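Local atomic coordinates of putative lipoprotein (Bacteroides ovatus, PDB entry 3OQQ), a protein that is of unknown function but is a putative lipoprotein, probably extracellular, that binds calcium ions in the crystal. Residues V23-D28 against V60-N65; G342-M347 against V374-T379; F285-G290 against T392-E397. All coordinates share one frame; numbering follows the deposited sequence.

Three contacts in one chain illustrate how a largely antiparallel beta protein is closed at widely separated points. From the N terminus, interaction 1 comes first: strand 59-65 returns beside strand 23-26 and closes a loop of 31 residues. Later, interaction 3 opens at 285-290 and closes only at 392-397, joining a long loop to the short strand 394-395 beside a calcium site. Within that span of 101 residues interaction 2 both opens and closes, tying edge strand 343-346 to the loop that follows helix 357-364. No two contacts touch. The centres of interactions 2 and 3 are about 24 Å apart; those of 1 and 2, about 37 Å apart, lie on opposite sides of the chain's centre.

Interaction 1: V23-D28 against V60-N65; sequences VNVYSD and VYMKYN
Tyr-61 and Tyr-26 face each other as a hydrogen-bonded antiparallel pair, and with Lys-63 they have the largest shares of the surface buried between the segments. The amide N of Tyr-26 donates to O of Tyr-61 at 2.8 Å, and the amide N of Tyr-61 returns a bond to O of Tyr-26 at 2.9 Å. Both rings stand on the same side of the sheet and share one first torsion, CG beside the backbone N (chi1 -56° and -55°), yet they meet different neighbours. The CD1 edge of Tyr-26 approaches O of Tyr-61, and its CE1 lies 3.5 Å from CG of Lys-63, whose aliphatic chain crosses the tyrosine at about a right angle. Lys-63 then bends at chi2, and its NZ bonds to Thr-73 OG1 on the next strand. Tyr-61 packs instead on the turn that leaves the first strand, where Tyr-61 CD1 lies 3.4 Å from Asp-28 C.

A second hydrogen-bonded pair, Asn-24 with Lys-63, continues the register: Lys-63 N meets Asn-24 O at 2.8 Å, and Asn-24 N meets Lys-63 O at 3.2 Å. Between the two pairs Val-25 and selenomethionine Met-62 form a non-hydrogen-bonded pair whose side chains turn to the other face. There Val-23 CB touches Met-62 CG at 3.7 Å, and Val-25 CG1 meets Val-60 CG2 at 3.8 Å. Leu-103 and Val-101 of strand 96-104 pack against this apolar surface.

With strand 36-41 bonded along the other edge of 23-26, and 71-80 beyond 59-65, the contact is a regular antiparallel pairing within the beta structure of the N-terminal part, one face apolar and buried against strand 96-104, the other carrying tyrosines and polar groups.

Interaction 2: G342-M347 against V374-T379; sequences GKEIHM and VYYSNT
A single side chain, that of Tyr-376, makes nearly all of this contact, lying from a loop across the backbone of 343-346, the outermost strand of a six-stranded antiparallel sheet. The phenol ring rests on the peptide between Ile-345 and His-346, with the amide N of His-346 3.6 Å above the ring plane and over its centre. At the far end OH donates a hydrogen bond to O of Glu-344, 2.6 Å away, from well above the carbonyl plane (50° out of it). CB of Tyr-376 already points to the strand, and CG, anti to the carbonyl carbon (chi1 -67°), continues from it.

The strand itself comes back from 333-339 through a tight reversal with a G1 beta bulge, in which Gly-342 and Lys-343 both face Val-339. The imidazole of His-346 is slid along the phenol, planes 30° apart, so that the rings barely overlap; the touch is made by CD2 of His-346 and CE2 of Tyr-376, 3.5 Å apart. The imidazole is fixed from two sides, NE2 donating to OE2 of Glu-344 within the strand and ND1 bonded to Asn-334. An alanine in place of Tyr-376 would probably leave the carbonyl of Glu-344 without its hydroxyl partner and open a gap over the peptide of His-346. Nearer the loop backbone, a water donates to O of His-346 at 2.9 Å and to O of Tyr-376 at 2.6 Å, bridging two carbonyls that cannot bond directly. Tyr-360 and Trp-135 also meet the phenol ring, and the hydroxyl of Tyr-360 bonds to the amide N of Tyr-376.

Interaction 3: F285-G290 against T392-E397; sequences FQVTQG and TRHAYE. With CA (calcium ion), chain B; ACT (acetate ion), chain F.
Around Val-287 and Tyr-396, residues 286-289 and 394-397 run 61° apart, and one main-chain bond joins them: Glu-397 N donates to O of Val-287 at 2.8 Å. The second bond comes from a side chain. His-394 points its NE2 at O of Gln-286, 2.8 Å away, in a nearly straight bond (171° at the hydrogen) with the carbonyl oxygen close to the ring plane. Its other nitrogen, ND1, is bonded to Arg-183, so the imidazole is gripped at two points and its rotation is fixed.

Val-287 touches both His-394 and Glu-397. Its side chain crosses that of His-394 at about a right angle, CG1 nearest to CD2, while CG2 lies alongside the Glu-397 side chain, 3.6 Å from OE1, the two groups pointing the same way. On the more exposed flank Gln-289 meets Tyr-396: CB of the glutamine lies 3.6 Å from CE1 of the ring, and its amide oxygen stands over one face toward the rim. The phenol OH reaches on to an acetate, probably from the crystallisation liquor, donating to its O at 2.7 Å.

The carboxylate of Glu-397 carries the contact to the metal. CG anti to the backbone N (chi1 -162°) and a bend at chi2 bring it round to the calcium ion, which both oxygens bind, OE1 at 2.4 Å and OE2 at 2.5 Å, while a water adds a further ligand. Asp-146, Asn-148, Asp-149 and the carbonyl of Gly-186 complete the set; a second calcium, which shares Asp-146 and Asp-149, lies about 5 Å from the Glu-397 side chain. The loop 285-290 thus packs beside a ligand of a paired calcium site, and a glutamate with both oxygens on one ion is typical of oxygen-rich calcium coordination.

Interaction 1: V23-D28 against V60-N65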
# COMPACT_ATOMS: atom_id res chain seq x y z
N VAL A 23 13.58 -12.26 -15.16
CA VAL A 23 12.71 -11.34 -15.88
C VAL A 23 11.89 -10.45 -14.92
O VAL A 23 11.70 -10.78 -13.75
CB VAL A 23 11.78 -12.11 -16.89
CG1 VAL A 23 12.61 -12.87 -17.94
CG2 VAL A 23 10.81 -13.06 -16.17
N ASN A 24 11.36 -9.36 -15.46
CA ASN A 24 10.50 -8.45 -14.73
C ASN A 24 9.15 -8.39 -15.43
O ASN A 24 9.12 -8.35 -16.65
CB ASN A 24 11.14 -7.09 -14.63
CG ASN A 24 12.39 -7.11 -13.80
OD1 ASN A 24 12.42 -7.65 -12.69
ND2 ASN A 24 13.47 -6.58 -14.33
N VAL A 25 8.05 -8.46 -14.65
CA VAL A 25 6.69 -8.43 -15.19
C VAL A 25 6.02 -7.14 -14.72
O VAL A 25 6.07 -6.82 -13.53
CB VAL A 25 5.88 -9.69 -14.80
CG1 VAL A 25 4.47 -9.66 -15.40
CG2 VAL A 25 6.63 -10.97 -15.21
N TYR A 26 5.42 -6.38 -15.66
CA TYR A 26 4.77 -5.08 -15.41
C TYR A 26 3.31 -5.09 -15.87
O TYR A 26 2.96 -5.82 -16.81
CB TYR A 26 5.51 -3.96 -16.20
CG TYR A 26 6.99 -3.85 -15.89
CD1 TYR A 26 7.92 -4.65 -16.54
CD2 TYR A 26 7.46 -2.92 -14.97
CE1 TYR A 26 9.28 -4.59 -16.22
CE2 TYR A 26 8.82 -2.85 -14.64
CZ TYR A 26 9.72 -3.67 -15.28
OH TYR A 26 11.06 -3.57 -14.99
N SER A 27 2.45 -4.26 -15.26
CA SER A 27 1.04 -4.15 -15.68
C SER A 27 0.91 -3.11 -16.82
O SER A 27 -0.18 -2.94 -17.36
CB SER A 27 0.17 -3.75 -14.49
OG SER A 27 0.59 -2.50 -13.97
N ASP A 28 2.01 -2.41 -17.17
CA ASP A 28 2.06 -1.36 -18.21
C ASP A 28 3.23 -1.57 -19.17
O ASP A 28 4.29 -2.01 -18.73
CB ASP A 28 2.26 0.03 -17.55
CG ASP A 28 1.15 0.54 -16.64
OD1 ASP A 28 0.81 -0.16 -15.66
OD2 ASP A 28 0.69 1.68 -16.85
N VAL A 60 -0.11 -8.48 -19.43
CA VAL A 60 1.09 -8.04 -18.71
C VAL A 60 2.29 -8.08 -19.66
O VAL A 60 2.25 -8.71 -20.73
CB VAL A 60 1.34 -8.77 -17.36
CG1 VAL A 60 0.28 -8.40 -16.34
CG2 VAL A 60 1.42 -10.28 -17.54
N TYR A 61 3.34 -7.37 -19.27
CA TYR A 61 4.54 -7.20 -20.08
C TYR A 61 5.76 -7.69 -19.35
O TYR A 61 6.08 -7.22 -18.26
CB TYR A 61 4.70 -5.71 -20.47
CG TYR A 61 3.46 -5.19 -21.18
CD1 TYR A 61 2.39 -4.66 -20.45
CD2 TYR A 61 3.33 -5.30 -22.55
CE1 TYR A 61 1.22 -4.25 -21.09
CE2 TYR A 61 2.16 -4.90 -23.20
CZ TYR A 61 1.11 -4.36 -22.46
OH TYR A 61 -0.03 -3.92 -23.08
N MSE A 62 6.42 -8.66 -19.97
CA MSE A 62 7.64 -9.25 -19.44
C MSE A 62 8.84 -8.60 -20.11
O MSE A 62 8.98 -8.70 -21.34
CB MSE A 62 7.63 -10.78 -19.68
CG MSE A 62 8.83 -11.50 -19.08
SE MSE A 62 8.90 -13.38 -19.60
CE MSE A 62 9.55 -13.14 -21.34
N LYS A 63 9.66 -7.89 -19.32
CA LYS A 63 10.89 -7.30 -19.85
C LYS A 63 12.01 -8.31 -19.60
O LYS A 63 12.09 -8.89 -18.51
CB LYS A 63 11.20 -5.93 -19.23
CG LYS A 63 10.16 -4.88 -19.64
CD LYS A 63 10.73 -3.53 -20.06
CE LYS A 63 9.59 -2.58 -20.36
NZ LYS A 63 9.68 -1.93 -21.69
N TYR A 64 12.82 -8.55 -20.64
CA TYR A 64 13.90 -9.52 -20.51
C TYR A 64 15.16 -9.09 -21.26
O TYR A 64 15.09 -8.33 -22.23
CB TYR A 64 13.42 -10.91 -21.01
CG TYR A 64 13.20 -11.01 -22.51
CD1 TYR A 64 11.95 -10.73 -23.07
CD2 TYR A 64 14.20 -11.48 -23.36
CE1 TYR A 64 11.72 -10.88 -24.44
CE2 TYR A 64 13.98 -11.64 -24.73
CZ TYR A 64 12.74 -11.34 -25.26
OH TYR A 64 12.52 -11.49 -26.60
N ASN A 65 16.31 -9.62 -20.81
CA ASN A 65 17.62 -9.40 -21.40
C ASN A 65 17.80 -10.33 -22.56
O ASN A 65 17.56 -11.54 -22.43
CB ASN A 65 18.73 -9.63 -20.36
CG ASN A 65 18.61 -8.70 -19.19
OD1 ASN A 65 18.43 -7.50 -19.36
ND2 ASN A 65 18.66 -9.22 -17.98

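Interaction 2: G342-M347 against V374-T379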
# COMPACT_ATOMS: atom_id res chain seq x y z
N GLY A 342 -8.32 9.03 19.59
CA GLY A 342 -8.10 7.60 19.42
C GLY A 342 -9.10 6.83 18.58
O GLY A 342 -9.00 5.60 18.47
N LYS A 343 -10.08 7.51 17.98
CA LYS A 343 -11.03 6.88 17.08
C LYS A 343 -10.26 6.34 15.85
O LYS A 343 -9.46 7.06 15.25
CB LYS A 343 -12.08 7.90 16.67
CG LYS A 343 -13.42 7.33 16.26
CD LYS A 343 -14.15 8.33 15.38
CE LYS A 343 -14.67 9.54 16.12
NZ LYS A 343 -15.05 10.61 15.17
N GLU A 344 -10.46 5.07 15.52
CA GLU A 344 -9.78 4.34 14.45
C GLU A 344 -10.74 4.08 13.30
O GLU A 344 -11.85 3.57 13.52
CB GLU A 344 -9.27 3.02 15.06
CG GLU A 344 -8.12 2.33 14.37
CD GLU A 344 -7.90 0.95 14.95
OE1 GLU A 344 -7.19 0.83 15.97
OE2 GLU A 344 -8.51 -0.01 14.43
N ILE A 345 -10.34 4.48 12.08
CA ILE A 345 -11.16 4.33 10.87
C ILE A 345 -10.46 3.39 9.89
O ILE A 345 -9.28 3.55 9.64
CB ILE A 345 -11.47 5.73 10.25
CG1 ILE A 345 -12.03 6.70 11.32
CG2 ILE A 345 -12.42 5.64 9.02
CD1 ILE A 345 -12.06 8.20 10.94
N HIS A 346 -11.18 2.41 9.35
CA HIS A 346 -10.67 1.49 8.33
C HIS A 346 -11.56 1.65 7.09
O HIS A 346 -12.61 2.29 7.16
CB HIS A 346 -10.69 0.04 8.85
CG HIS A 346 -9.75 -0.22 9.99
ND1 HIS A 346 -8.66 -1.03 9.84
CD2 HIS A 346 -9.79 0.23 11.27
CE1 HIS A 346 -8.06 -1.06 11.02
NE2 HIS A 346 -8.70 -0.31 11.91
N MSE A 347 -11.17 1.03 5.97
CA MSE A 347 -12.02 1.05 4.76
C MSE A 347 -13.17 0.04 4.93
O MSE A 347 -13.12 -0.81 5.82
CB MSE A 347 -11.20 0.71 3.51
CG MSE A 347 -10.04 1.67 3.31
SE MSE A 347 -9.05 1.35 1.69
CE MSE A 347 -8.24 -0.33 2.16
N VAL A 374 -21.47 -5.19 7.98
CA VAL A 374 -20.27 -4.79 7.23
C VAL A 374 -19.48 -3.78 8.07
O VAL A 374 -20.06 -2.79 8.55
CB VAL A 374 -20.63 -4.22 5.84
CG1 VAL A 374 -19.39 -3.77 5.08
CG2 VAL A 374 -21.44 -5.23 5.01
N TYR A 375 -18.16 -4.01 8.25
CA TYR A 375 -17.31 -3.05 8.99
C TYR A 375 -17.22 -1.70 8.27
O TYR A 375 -17.08 -1.67 7.05
CB TYR A 375 -15.88 -3.58 9.16
CG TYR A 375 -15.72 -4.74 10.11
CD1 TYR A 375 -15.98 -4.60 11.46
CD2 TYR A 375 -15.17 -5.95 9.67
CE1 TYR A 375 -15.79 -5.65 12.36
CE2 TYR A 375 -14.95 -7.00 10.56
CZ TYR A 375 -15.24 -6.84 11.90
OH TYR A 375 -15.01 -7.88 12.78
N TYR A 376 -17.24 -0.60 9.05
CA TYR A 376 -17.07 0.78 8.58
C TYR A 376 -17.87 1.11 7.29
O TYR A 376 -17.32 1.62 6.30
CB TYR A 376 -15.57 1.05 8.39
CG TYR A 376 -14.80 1.05 9.69
CD1 TYR A 376 -14.83 2.16 10.54
CD2 TYR A 376 -14.03 -0.04 10.07
CE1 TYR A 376 -14.12 2.16 11.74
CE2 TYR A 376 -13.32 -0.05 11.27
CZ TYR A 376 -13.36 1.06 12.10
OH TYR A 376 -12.63 1.05 13.27
N SER A 377 -19.18 0.88 7.31
CA SER A 377 -19.99 1.18 6.12
C SER A 377 -21.35 1.62 6.49
O SER A 377 -21.94 0.98 7.37
CB SER A 377 -20.07 -0.05 5.22
OG SER A 377 -20.72 0.24 4.00
N ASN A 378 -21.90 2.67 5.82
CA ASN A 378 -23.27 3.08 6.15
C ASN A 378 -24.25 2.03 5.57
O ASN A 378 -23.81 1.09 4.91
CB ASN A 378 -23.59 4.55 5.73
CG ASN A 378 -23.87 4.83 4.27
OD1 ASN A 378 -23.86 3.95 3.40
ND2 ASN A 378 -24.05 6.10 3.95
N THR A 379 -25.56 2.17 5.83
CA THR A 379 -26.56 1.18 5.40
C THR A 379 -26.72 1.10 3.86
O THR A 379 -27.31 0.13 3.36
CB THR A 379 -27.92 1.44 6.08
OG1 THR A 379 -28.33 2.77 5.77
CG2 THR A 379 -27.86 1.25 7.58
O HOH W 1 -15.04 2.66 5.55

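Interaction 3: F285-G290 against T392-E397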
# COMPACT_ATOMS: atom_id res chain seq x y z
N PHE A 285 -2.72 20.50 5.27
CA PHE A 285 -1.48 20.05 4.64
C PHE A 285 -1.62 19.48 3.23
O PHE A 285 -2.12 18.36 3.05
CB PHE A 285 -0.80 18.99 5.57
CG PHE A 285 0.58 18.55 5.11
CD1 PHE A 285 1.64 19.45 5.06
CD2 PHE A 285 0.82 17.23 4.75
CE1 PHE A 285 2.90 19.05 4.63
CE2 PHE A 285 2.09 16.82 4.34
CZ PHE A 285 3.12 17.73 4.28
N GLN A 286 -1.02 20.20 2.23
CA GLN A 286 -0.98 19.84 0.80
C GLN A 286 -2.40 19.67 0.22
O GLN A 286 -2.58 18.79 -0.62
CB GLN A 286 -0.14 18.55 0.59
CG GLN A 286 1.32 18.61 1.15
CD GLN A 286 2.16 19.73 0.55
OE1 GLN A 286 1.88 20.91 0.70
NE2 GLN A 286 3.24 19.40 -0.12
N VAL A 287 -3.39 20.48 0.65
CA VAL A 287 -4.79 20.37 0.16
C VAL A 287 -5.42 21.74 -0.27
O VAL A 287 -6.49 21.77 -0.90
CB VAL A 287 -5.72 19.65 1.20
CG1 VAL A 287 -5.27 18.23 1.47
CG2 VAL A 287 -5.89 20.44 2.52
N THR A 288 -4.82 22.85 0.12
CA THR A 288 -5.45 24.14 -0.16
C THR A 288 -4.71 24.85 -1.29
O THR A 288 -3.49 25.08 -1.19
CB THR A 288 -5.55 25.01 1.13
OG1 THR A 288 -6.28 24.31 2.17
CG2 THR A 288 -6.22 26.36 0.89
N GLN A 289 -5.46 25.23 -2.35
CA GLN A 289 -4.88 25.92 -3.49
C GLN A 289 -4.22 27.23 -3.04
O GLN A 289 -4.84 28.02 -2.31
CB GLN A 289 -5.91 26.17 -4.59
CG GLN A 289 -5.25 26.70 -5.86
CD GLN A 289 -6.19 26.76 -7.01
OE1 GLN A 289 -7.30 26.23 -6.98
NE2 GLN A 289 -5.75 27.41 -8.06
N GLY A 290 -2.97 27.42 -3.46
CA GLY A 290 -2.15 28.57 -3.11
C GLY A 290 -1.32 28.31 -1.87
O GLY A 290 -0.45 29.11 -1.54
N THR A 392 -2.78 8.17 -8.53
CA THR A 392 -4.05 8.91 -8.42
C THR A 392 -3.89 10.13 -7.53
O THR A 392 -3.41 10.03 -6.39
CB THR A 392 -5.19 8.02 -7.95
OG1 THR A 392 -5.18 6.83 -8.74
CG2 THR A 392 -6.56 8.72 -8.04
N ARG A 393 -4.29 11.29 -8.09
CA ARG A 393 -4.21 12.60 -7.42
C ARG A 393 -5.36 12.80 -6.45
O ARG A 393 -6.49 12.39 -6.74
CB ARG A 393 -4.24 13.73 -8.47
CG ARG A 393 -2.98 13.74 -9.32
CD ARG A 393 -3.37 14.06 -10.72
NE ARG A 393 -2.24 14.01 -11.65
CZ ARG A 393 -1.83 12.92 -12.29
NH1 ARG A 393 -2.40 11.75 -12.05
NH2 ARG A 393 -0.85 13.00 -13.18
N HIS A 394 -5.11 13.48 -5.33
CA HIS A 394 -6.18 13.77 -4.37
C HIS A 394 -6.84 15.12 -4.71
O HIS A 394 -6.28 15.95 -5.43
CB HIS A 394 -5.67 13.73 -2.92
CG HIS A 394 -4.63 14.76 -2.62
ND1 HIS A 394 -3.32 14.58 -3.03
CD2 HIS A 394 -4.74 15.97 -2.01
CE1 HIS A 394 -2.67 15.67 -2.63
NE2 HIS A 394 -3.47 16.52 -1.99
N ALA A 395 -8.04 15.32 -4.18
CA ALA A 395 -8.83 16.53 -4.37
C ALA A 395 -8.37 17.69 -3.52
O ALA A 395 -7.88 17.49 -2.40
CB ALA A 395 -10.29 16.25 -4.04
N TYR A 396 -8.64 18.92 -4.01
CA TYR A 396 -8.44 20.15 -3.24
C TYR A 396 -9.44 20.13 -2.08
O TYR A 396 -10.47 19.46 -2.19
CB TYR A 396 -8.68 21.40 -4.12
CG TYR A 396 -7.50 21.79 -4.97
CD1 TYR A 396 -6.36 22.34 -4.41
CD2 TYR A 396 -7.55 21.67 -6.36
CE1 TYR A 396 -5.26 22.69 -5.19
CE2 TYR A 396 -6.47 22.03 -7.15
CZ TYR A 396 -5.32 22.53 -6.56
OH TYR A 396 -4.24 22.89 -7.33
N GLU A 397 -9.12 20.81 -0.97
CA GLU A 397 -9.98 20.84 0.21
C GLU A 397 -11.41 21.26 -0.12
O GLU A 397 -11.61 22.25 -0.85
CB GLU A 397 -9.39 21.75 1.29
CG GLU A 397 -9.97 21.51 2.69
CD GLU A 397 -10.02 20.10 3.23
OE1 GLU A 397 -9.25 19.23 2.75
OE2 GLU A 397 -10.81 19.86 4.17
CA CA B . -10.53 17.40 3.67
C ACT F . -5.03 23.35 -10.66
O ACT F . -4.74 22.34 -9.95
OXT ACT F . -4.72 23.44 -11.90
CH3 ACT F . -5.76 24.50 -10.02
O HOH W 2 -12.78 17.29 5.11